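Local atomic coordinates of acetyl-CoA C-acetyltransferase (Syntrophomonas wolfei subsp. wolfei, PDB entry 7N7Z), a protein that probably joins two acetyl-CoA molecules into acetoacetyl-CoA and coenzyme A, or runs the reverse thiolytic cleavage, as a thiolase-family acetyl-CoA C-acetyltransferase. Residues B[75-80]-B[113-118]; B[86-91]-B[96-101]; B[298-303]-B[384-389]. All coordinates share one frame; numbering follows the deposited sequence.

Contact 1: B[75-80]-B[113-118]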
loop_
_atom_site.group_PDB
_atom_site.type_symbol
_atom_site.label_atom_id
_atom_site.label_comp_id
_atom_site.label_asym_id
_atom_site.label_seq_id
_atom_site.Cartn_x
_atom_site.Cartn_y
_atom_site.Cartn_z
ATOM N N MET B 75 -0.065 -32.018 0.480
ATOM C CA MET B 75 -0.386 -32.575 -0.828
ATOM C C MET B 75 0.840 -32.632 -1.728
ATOM O O MET B 75 0.983 -33.566 -2.525
ATOM C CB MET B 75 -1.491 -31.752 -1.492
ATOM C CG MET B 75 -2.830 -31.810 -0.776
ATOM S SD MET B 75 -3.496 -33.481 -0.642
ATOM C CE MET B 75 -2.966 -33.924 1.012
ATOM N N LYS B 76 1.739 -31.652 -1.615
ATOM C CA LYS B 76 2.897 -31.606 -2.500
ATOM C C LYS B 76 3.955 -32.629 -2.111
ATOM O O LYS B 76 4.721 -33.078 -2.972
ATOM C CB LYS B 76 3.494 -30.201 -2.504
ATOM C CG LYS B 76 2.833 -29.275 -3.508
ATOM C CD LYS B 76 3.052 -27.817 -3.155
ATOM C CE LYS B 76 2.513 -26.898 -4.239
ATOM N NZ LYS B 76 3.539 -25.922 -4.698
ATOM N N VAL B 77 4.020 -33.008 -0.831
ATOM C CA VAL B 77 4.896 -34.097 -0.417
ATOM C C VAL B 77 4.198 -35.449 -0.478
ATOM O O VAL B 77 4.782 -36.461 -0.067
ATOM C CB VAL B 77 5.462 -33.846 0.997
ATOM C CG1 VAL B 77 6.130 -32.476 1.055
ATOM C CG2 VAL B 77 4.381 -33.972 2.054
ATOM N N GLY B 78 2.963 -35.501 -0.965
ATOM C CA GLY B 78 2.316 -36.760 -1.275
ATOM C C GLY B 78 1.409 -37.325 -0.207
ATOM O O GLY B 78 1.129 -38.531 -0.234
ATOM N N LEU B 79 0.942 -36.506 0.731
ATOM C CA LEU B 79 -0.045 -36.990 1.682
ATOM C C LEU B 79 -1.334 -37.333 0.937
ATOM O O LEU B 79 -1.646 -36.726 -0.092
ATOM C CB LEU B 79 -0.326 -35.946 2.760
ATOM C CG LEU B 79 0.327 -36.196 4.122
ATOM C CD1 LEU B 79 1.841 -36.238 3.995
ATOM C CD2 LEU B 79 -0.103 -35.141 5.130
ATOM N N PRO B 80 -2.101 -38.303 1.426
ATOM C CA PRO B 80 -3.372 -38.622 0.772
ATOM C C PRO B 80 -4.400 -37.530 1.021
ATOM O O PRO B 80 -4.385 -36.856 2.053
ATOM C CB PRO B 80 -3.787 -39.942 1.427
ATOM C CG PRO B 80 -3.181 -39.878 2.787
ATOM C CD PRO B 80 -1.889 -39.111 2.640
ATOM N N ILE B 113 -0.026 -42.087 11.988
ATOM C CA ILE B 113 1.156 -41.403 11.482
ATOM C C ILE B 113 0.787 -39.947 11.252
ATOM O O ILE B 113 -0.194 -39.654 10.560
ATOM C CB ILE B 113 1.675 -42.038 10.176
ATOM C CG1 ILE B 113 1.688 -43.565 10.291
ATOM C CG2 ILE B 113 3.062 -41.498 9.840
ATOM C CD1 ILE B 113 2.130 -44.273 9.029
ATOM N N SER B 114 1.570 -39.036 11.830
ATOM C CA SER B 114 1.317 -37.607 11.716
ATOM C C SER B 114 2.589 -36.899 11.277
ATOM O O SER B 114 3.662 -37.135 11.840
ATOM C CB SER B 114 0.826 -37.023 13.045
ATOM O OG SER B 114 -0.507 -37.421 13.318
ATOM N N LEU B 115 2.463 -36.041 10.271
ATOM C CA LEU B 115 3.555 -35.180 9.844
ATOM C C LEU B 115 3.428 -33.837 10.553
ATOM O O LEU B 115 2.335 -33.268 10.622
ATOM C CB LEU B 115 3.529 -34.988 8.328
ATOM C CG LEU B 115 4.495 -33.945 7.760
ATOM C CD1 LEU B 115 5.933 -34.277 8.131
ATOM C CD2 LEU B 115 4.341 -33.839 6.251
ATOM N N VAL B 116 4.538 -33.345 11.092
ATOM C CA VAL B 116 4.590 -32.031 11.723
ATOM C C VAL B 116 5.610 -31.195 10.966
ATOM O O VAL B 116 6.777 -31.590 10.848
ATOM C CB VAL B 116 4.949 -32.116 13.214
ATOM C CG1 VAL B 116 5.050 -30.718 13.814
ATOM C CG2 VAL B 116 3.921 -32.946 13.962
ATOM N N THR B 117 5.172 -30.053 10.448
ATOM C CA THR B 117 6.052 -29.096 9.794
ATOM C C THR B 117 6.072 -27.807 10.602
ATOM O O THR B 117 5.044 -27.384 11.141
ATOM C CB THR B 117 5.603 -28.804 8.358
ATOM O OG1 THR B 117 4.281 -28.255 8.368
ATOM C CG2 THR B 117 5.623 -30.074 7.525
ATOM N N ALA B 118 7.248 -27.193 10.687
ATOM C CA ALA B 118 7.429 -25.943 11.418
ATOM C C ALA B 118 8.319 -25.045 10.574
ATOM O O ALA B 118 9.446 -25.426 10.247
ATOM C CB ALA B 118 8.048 -26.191 12.796
#
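A Schellman motif ends helix 69-76 within the thiolase N-terminal domain, and the side chains on either side of its glycine, Val-77 and Leu-79, reach Leu-115 of strand 113-121. The helix gives way at Gly-78, whose positive phi of 96° would press a CB against the preceding carbonyl oxygen; its N makes a weak bond, 3.2 Å, to Met-75 O. Val-77 and Leu-79 both direct their CB atoms at the strand although Gly-78 separates them.

The touching falls to single methyls. Val-77 CG2 meets Leu-115 CD2 end on at 4.2 Å, while Leu-79 CD1 approaches the same CD2 at 4.1 Å with its chain lying at a slant to that of Leu-115. Leu-115 extends out of the strand with CG anti to the backbone N (chi1 171°), which carries CD2 across to the turn; the backbones stay well apart, 9.1 Å between Leu-79 CA and Leu-115 CA. Ile-55 of the adjacent strand 54-58 packs on both Leu-79 and Leu-115, and helix 30-45 adds Asn-39 and Ile-42 against Val-77. On the other face of strand 113-121, Ser-114 and Val-116 lie on helix 94-107.

Both methyl pairs are at ordinary van der Waals distance and all three residues are buried, so helix end and strand are joined here by dispersion and the exclusion of water, without a polar bond between the two segments.

Contact 2: B[86-91]-B[96-101]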
loop_
_atom_site.group_PDB
_atom_site.type_symbol
_atom_site.label_atom_id
_atom_site.label_comp_id
_atom_site.label_asym_id
_atom_site.label_seq_id
_atom_site.Cartn_x
_atom_site.Cartn_y
_atom_site.Cartn_z
ATOM N N CYS B 86 -4.050 -28.832 9.452
ATOM C CA CYS B 86 -4.348 -27.675 10.283
ATOM C C CYS B 86 -3.063 -26.889 10.491
ATOM O O CYS B 86 -1.958 -27.410 10.307
ATOM C CB CYS B 86 -4.959 -28.082 11.628
ATOM S SG CYS B 86 -3.758 -28.631 12.858
ATOM N N MET B 87 -3.226 -25.626 10.871
ATOM C CA MET B 87 -2.117 -24.714 11.112
ATOM C C MET B 87 -2.223 -24.185 12.533
ATOM O O MET B 87 -3.281 -23.693 12.937
ATOM C CB MET B 87 -2.131 -23.560 10.111
ATOM C CG MET B 87 -0.960 -22.611 10.247
ATOM S SD MET B 87 -0.814 -21.540 8.809
ATOM C CE MET B 87 -2.198 -20.452 9.101
ATOM N N VAL B 88 -1.131 -24.288 13.285
ATOM C CA VAL B 88 -1.107 -23.923 14.694
ATOM C C VAL B 88 -0.049 -22.853 14.902
ATOM O O VAL B 88 0.965 -22.805 14.198
ATOM C CB VAL B 88 -0.831 -25.149 15.594
ATOM C CG1 VAL B 88 0.396 -25.898 15.106
ATOM C CG2 VAL B 88 -0.665 -24.737 17.057
ATOM N N SER B 89 -0.293 -21.989 15.885
ATOM C CA SER B 89 0.653 -20.944 16.243
ATOM C C SER B 89 0.678 -20.774 17.753
ATOM O O SER B 89 -0.371 -20.597 18.381
ATOM C CB SER B 89 0.293 -19.612 15.573
ATOM O OG SER B 89 1.237 -18.612 15.912
ATOM N N GLN B 90 1.875 -20.850 18.327
ATOM C CA GLN B 90 2.153 -20.453 19.703
ATOM C C GLN B 90 3.433 -19.624 19.733
ATOM O O GLN B 90 4.339 -19.843 20.539
ATOM C CB GLN B 90 2.251 -21.670 20.622
ATOM C CG GLN B 90 2.166 -21.331 22.109
ATOM C CD GLN B 90 1.845 -22.536 22.981
ATOM O OE1 GLN B 90 1.068 -23.409 22.595
ATOM N NE2 GLN B 90 2.437 -22.580 24.171
ATOM N N ASN B 91 3.508 -18.654 18.817
ATOM C CA ASN B 91 4.693 -17.829 18.604
ATOM C C ASN B 91 5.947 -18.696 18.518
ATOM O O ASN B 91 6.064 -19.527 17.610
ATOM C CB ASN B 91 4.808 -16.770 19.706
ATOM C CG ASN B 91 3.980 -15.533 19.412
ATOM O OD1 ASN B 91 3.803 -15.149 18.255
ATOM N ND2 ASN B 91 3.470 -14.899 20.461
ATOM N N MET B 96 6.650 -26.664 18.649
ATOM C CA MET B 96 6.510 -27.580 19.776
ATOM C C MET B 96 5.044 -27.845 20.107
ATOM O O MET B 96 4.716 -28.919 20.626
ATOM C CB MET B 96 7.254 -27.015 20.990
ATOM C CG MET B 96 7.136 -27.859 22.256
ATOM S SD MET B 96 8.523 -27.807 23.428
ATOM C CE MET B 96 9.956 -27.951 22.360
ATOM N N ARG B 97 4.152 -26.893 19.809
ATOM C CA ARG B 97 2.722 -27.127 19.999
ATOM C C ARG B 97 2.146 -27.977 18.874
ATOM O O ARG B 97 1.279 -28.824 19.115
ATOM C CB ARG B 97 1.969 -25.796 20.097
ATOM C CG ARG B 97 0.513 -25.931 20.554
ATOM C CD ARG B 97 0.406 -26.491 21.972
ATOM N NE ARG B 97 -0.973 -26.754 22.371
ATOM C CZ ARG B 97 -1.743 -25.904 23.042
ATOM N NH1 ARG B 97 -1.312 -24.702 23.386
ATOM N NH2 ARG B 97 -2.976 -26.273 23.376
ATOM N N ALA B 98 2.605 -27.758 17.638
ATOM C CA ALA B 98 2.251 -28.666 16.553
ATOM C C ALA B 98 2.648 -30.095 16.896
ATOM O O ALA B 98 1.907 -31.043 16.613
ATOM C CB ALA B 98 2.921 -28.223 15.253
ATOM N N THR B 99 3.820 -30.263 17.513
ATOM C CA THR B 99 4.254 -31.590 17.933
ATOM C C THR B 99 3.286 -32.190 18.943
ATOM O O THR B 99 2.927 -33.368 18.845
ATOM C CB THR B 99 5.664 -31.511 18.520
ATOM O OG1 THR B 99 6.583 -31.094 17.502
ATOM C CG2 THR B 99 6.098 -32.861 19.072
ATOM N N GLU B 100 2.848 -31.392 19.919
ATOM C CA GLU B 100 1.914 -31.896 20.921
ATOM C C GLU B 100 0.586 -32.287 20.286
ATOM O O GLU B 100 0.071 -33.387 20.519
ATOM C CB GLU B 100 1.698 -30.846 22.012
ATOM C CG GLU B 100 1.060 -31.406 23.274
ATOM C CD GLU B 100 0.755 -30.338 24.308
ATOM O OE1 GLU B 100 0.987 -30.592 25.510
ATOM O OE2 GLU B 100 0.275 -29.249 23.926
ATOM N N ILE B 101 0.011 -31.390 19.480
ATOM C CA ILE B 101 -1.285 -31.665 18.862
ATOM C C ILE B 101 -1.235 -32.980 18.094
ATOM O O ILE B 101 -2.135 -33.822 18.202
ATOM C CB ILE B 101 -1.702 -30.497 17.950
ATOM C CG1 ILE B 101 -2.025 -29.258 18.787
ATOM C CG2 ILE B 101 -2.903 -30.892 17.096
ATOM C CD1 ILE B 101 -2.015 -27.966 17.994
#
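Val-88 and Gln-90 face Arg-97, Ala-98 and Ile-101 across the first bend of a beta-alpha-beta unit of the thiolase fold: strand 84-89 leads through a short loop holding Cys-92, the predicted acyl-carrying nucleophile, into helix 94-107. The two short axes pass 7.9 Å apart, their chain directions closer to antiparallel than to parallel.

Apolar contact centres on Val-88, whose CG1 goes to Ala-98 and CG2 to Ile-101 and Arg-97. CG2, pointing opposite the backbone N about the CA-CB bond, meets Ile-101 CD1 tip to tip at 3.6 Å, and it also lies 3.9 Å from Arg-97 CG, where the valine and arginine chains are roughly perpendicular. From the neighbouring strand 54-58, Val-56 packs on both Val-88 and Ala-98.

The polar contact is one nearly straight hydrogen bond, Arg-97 NH1 to Gln-90 OE1, 2.8 Å with an N-H...O angle of 163°. The oxygen lies in the guanidinium plane, but the donor is tilted 32° from the plane of the carbonyl, and the two flat groups stand 84° apart. A bend at chi2 folds the arginine so that its CD also comes within 3.2 Å of Gln-90 OE1. The amide is further fixed by Gln-90 NE2, bonded to Ser-393 O.

Charged partners surround the arginine. Glu-100 OE2 is 3.2 Å from Arg-97 NE but well out of the guanidinium plane, an attraction of charge alone. Arg-97 NH2 pairs with Glu-54 of the second subunit; a strand of that subunit pairs antiparallel with Met-87, Val-88 and Ser-89, so the sheet runs on across the interface. The tightest carbon pair is Val-88 CG1 with Ala-98 CB, at 3.4 Å.

Contact 3: B[298-303]-B[384-389]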
loop_
_atom_site.group_PDB
_atom_site.type_symbol
_atom_site.label_atom_id
_atom_site.label_comp_id
_atom_site.label_asym_id
_atom_site.label_seq_id
_atom_site.Cartn_x
_atom_site.Cartn_y
_atom_site.Cartn_z
ATOM N N VAL B 298 9.436 -22.122 34.354
ATOM C CA VAL B 298 8.229 -22.722 34.898
ATOM C C VAL B 298 7.754 -23.914 34.075
ATOM O O VAL B 298 7.094 -24.804 34.622
ATOM C CB VAL B 298 7.102 -21.673 35.034
ATOM C CG1 VAL B 298 7.461 -20.640 36.093
ATOM C CG2 VAL B 298 6.817 -20.998 33.700
ATOM N N ALA B 299 8.076 -23.966 32.780
ATOM C CA ALA B 299 7.674 -25.099 31.958
ATOM C C ALA B 299 8.570 -26.310 32.196
ATOM O O ALA B 299 8.080 -27.442 32.271
ATOM C CB ALA B 299 7.695 -24.707 30.480
ATOM N N MET B 300 9.879 -26.093 32.317
ATOM C CA MET B 300 10.793 -27.216 32.508
ATOM C C MET B 300 10.495 -27.993 33.783
ATOM O O MET B 300 10.394 -29.230 33.716
ATOM C CB MET B 300 12.239 -26.711 32.487
ATOM C CG MET B 300 12.720 -26.278 31.116
ATOM S SD MET B 300 14.242 -25.318 31.208
ATOM C CE MET B 300 15.439 -26.614 31.516
ATOM N N PRO B 301 10.343 -27.365 34.953
ATOM C CA PRO B 301 9.981 -28.152 36.143
ATOM C C PRO B 301 8.644 -28.855 36.004
ATOM O O PRO B 301 8.478 -29.966 36.524
ATOM C CB PRO B 301 9.952 -27.105 37.269
ATOM C CG PRO B 301 10.716 -25.932 36.744
ATOM C CD PRO B 301 10.502 -25.934 35.265
ATOM N N LYS B 302 7.684 -28.242 35.310
ATOM C CA LYS B 302 6.362 -28.844 35.177
ATOM C C LYS B 302 6.424 -30.144 34.385
ATOM O O LYS B 302 5.947 -31.187 34.847
ATOM C CB LYS B 302 5.402 -27.856 34.514
ATOM C CG LYS B 302 3.959 -28.329 34.483
ATOM C CD LYS B 302 3.027 -27.226 34.017
ATOM C CE LYS B 302 1.813 -27.790 33.299
ATOM N NZ LYS B 302 0.980 -26.719 32.684
ATOM N N VAL B 303 7.004 -30.101 33.183
ATOM C CA VAL B 303 7.074 -31.303 32.355
ATOM C C VAL B 303 7.839 -32.403 33.081
ATOM O O VAL B 303 7.502 -33.590 32.972
ATOM C CB VAL B 303 7.702 -30.978 30.987
ATOM C CG1 VAL B 303 9.167 -30.586 31.139
ATOM C CG2 VAL B 303 7.552 -32.161 30.041
ATOM N N GLY B 384 15.733 -33.244 26.436
ATOM C CA GLY B 384 14.640 -32.326 26.701
ATOM C C GLY B 384 14.843 -31.034 25.946
ATOM O O GLY B 384 15.977 -30.632 25.662
ATOM N N ALA B 385 13.734 -30.380 25.611
ATOM C CA ALA B 385 13.768 -29.127 24.870
ATOM C C ALA B 385 12.676 -28.209 25.389
ATOM O O ALA B 385 11.536 -28.642 25.584
ATOM C CB ALA B 385 13.591 -29.366 23.367
ATOM N N SER B 386 13.028 -26.944 25.611
ATOM C CA SER B 386 12.084 -25.950 26.101
ATOM C C SER B 386 12.452 -24.598 25.510
ATOM O O SER B 386 13.561 -24.401 25.007
ATOM C CB SER B 386 12.080 -25.884 27.632
ATOM O OG SER B 386 11.120 -24.951 28.098
ATOM N N LEU B 387 11.506 -23.665 25.575
ATOM C CA LEU B 387 11.737 -22.332 25.035
ATOM C C LEU B 387 10.637 -21.396 25.510
ATOM O O LEU B 387 9.484 -21.807 25.681
ATOM C CB LEU B 387 11.795 -22.353 23.500
ATOM C CG LEU B 387 10.478 -22.482 22.727
ATOM C CD1 LEU B 387 10.697 -22.098 21.272
ATOM C CD2 LEU B 387 9.908 -23.887 22.830
ATOM N N CYS B 388 11.011 -20.136 25.723
ATOM C CA CYS B 388 10.048 -19.103 26.064
ATOM C C CYS B 388 9.202 -18.751 24.843
ATOM O O CYS B 388 9.519 -19.113 23.706
ATOM C CB CYS B 388 10.762 -17.859 26.592
ATOM S SG CYS B 388 11.692 -16.952 25.337
ATOM N N VAL B 389 8.115 -18.024 25.085
ATOM C CA VAL B 389 7.157 -17.681 24.041
ATOM C C VAL B 389 6.703 -16.243 24.234
ATOM O O VAL B 389 6.425 -15.813 25.358
ATOM C CB VAL B 389 5.946 -18.636 24.053
ATOM C CG1 VAL B 389 4.763 -18.017 23.323
ATOM C CG2 VAL B 389 6.318 -19.966 23.435
#
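Ser-386, on strand 382-387 of the thiolase C-terminal domain, meets Met-300 and Ala-299 of helix 296-307 two residues before Cys-388, the predicted proton acceptor of the active site. Its short side chain carries the strand's whole share of the touching. CB comes first: it points at the helix and lies 3.6 Å from Met-300 CG, a carbon-to-carbon contact at close range. From there the hydroxyl is trans to N (chi1 -178°), which puts OG 3.7 Å from Met-300 CG and 4.2 Å from Ala-299 CB. Neither carbon offers it a polar partner. OG instead hydrogen-bonds to Met-395 O on the adjacent strand 394-400, so this buried hydroxyl is satisfied within the sheet while its contacts with the helix are apolar packing.

On the helix side, Met-300 touches with CG, low on its chain, and the chain beyond bends at chi3 (76°), which turns the terminal methyl CE. The CA atoms of Met-300 and Ser-386 are 6.7 Å apart, a spacing consistent with the small serine side chain. Immediately afterwards Pro-301, lacking an N-H, leaves a kink in the helix.

Helix 296-307 lies against one face of the sheet, with Ala-299 and Val-303 resting on Ala-396 of strand 394-400 and Lys-302 salt-bridged to Glu-285 of strand 277-285. Strand 382-387 runs antiparallel to 394-400 and parallel to 316-319, while Ala-385 and Leu-387 direct their CB atoms away from the helix.

Overall arrangement
Contacts 1 and 2 adjoin in the N-terminal domain: contact 2 is nested in the loop that contact 1 closes, their centres are 14 Å apart, and Val-116 CG1 packs on Ala-98 CB at 3.6 Å. Contact 3 belongs to the C-terminal domain, yet it touches contact 2, centres 15 Å apart, through Met-96 CE against Ala-385 O at 3.7 Å and Val-389 CG1 against Gln-90 O at 3.4 Å. Predicted catalytic residues lie near this seam: the side chain of Gln-90 is about 8 Å from that of Cys-92 and about 10 Å from that of Cys-388. Contact 1 lies away from these sites, about 27 Å from contact 3 between centres.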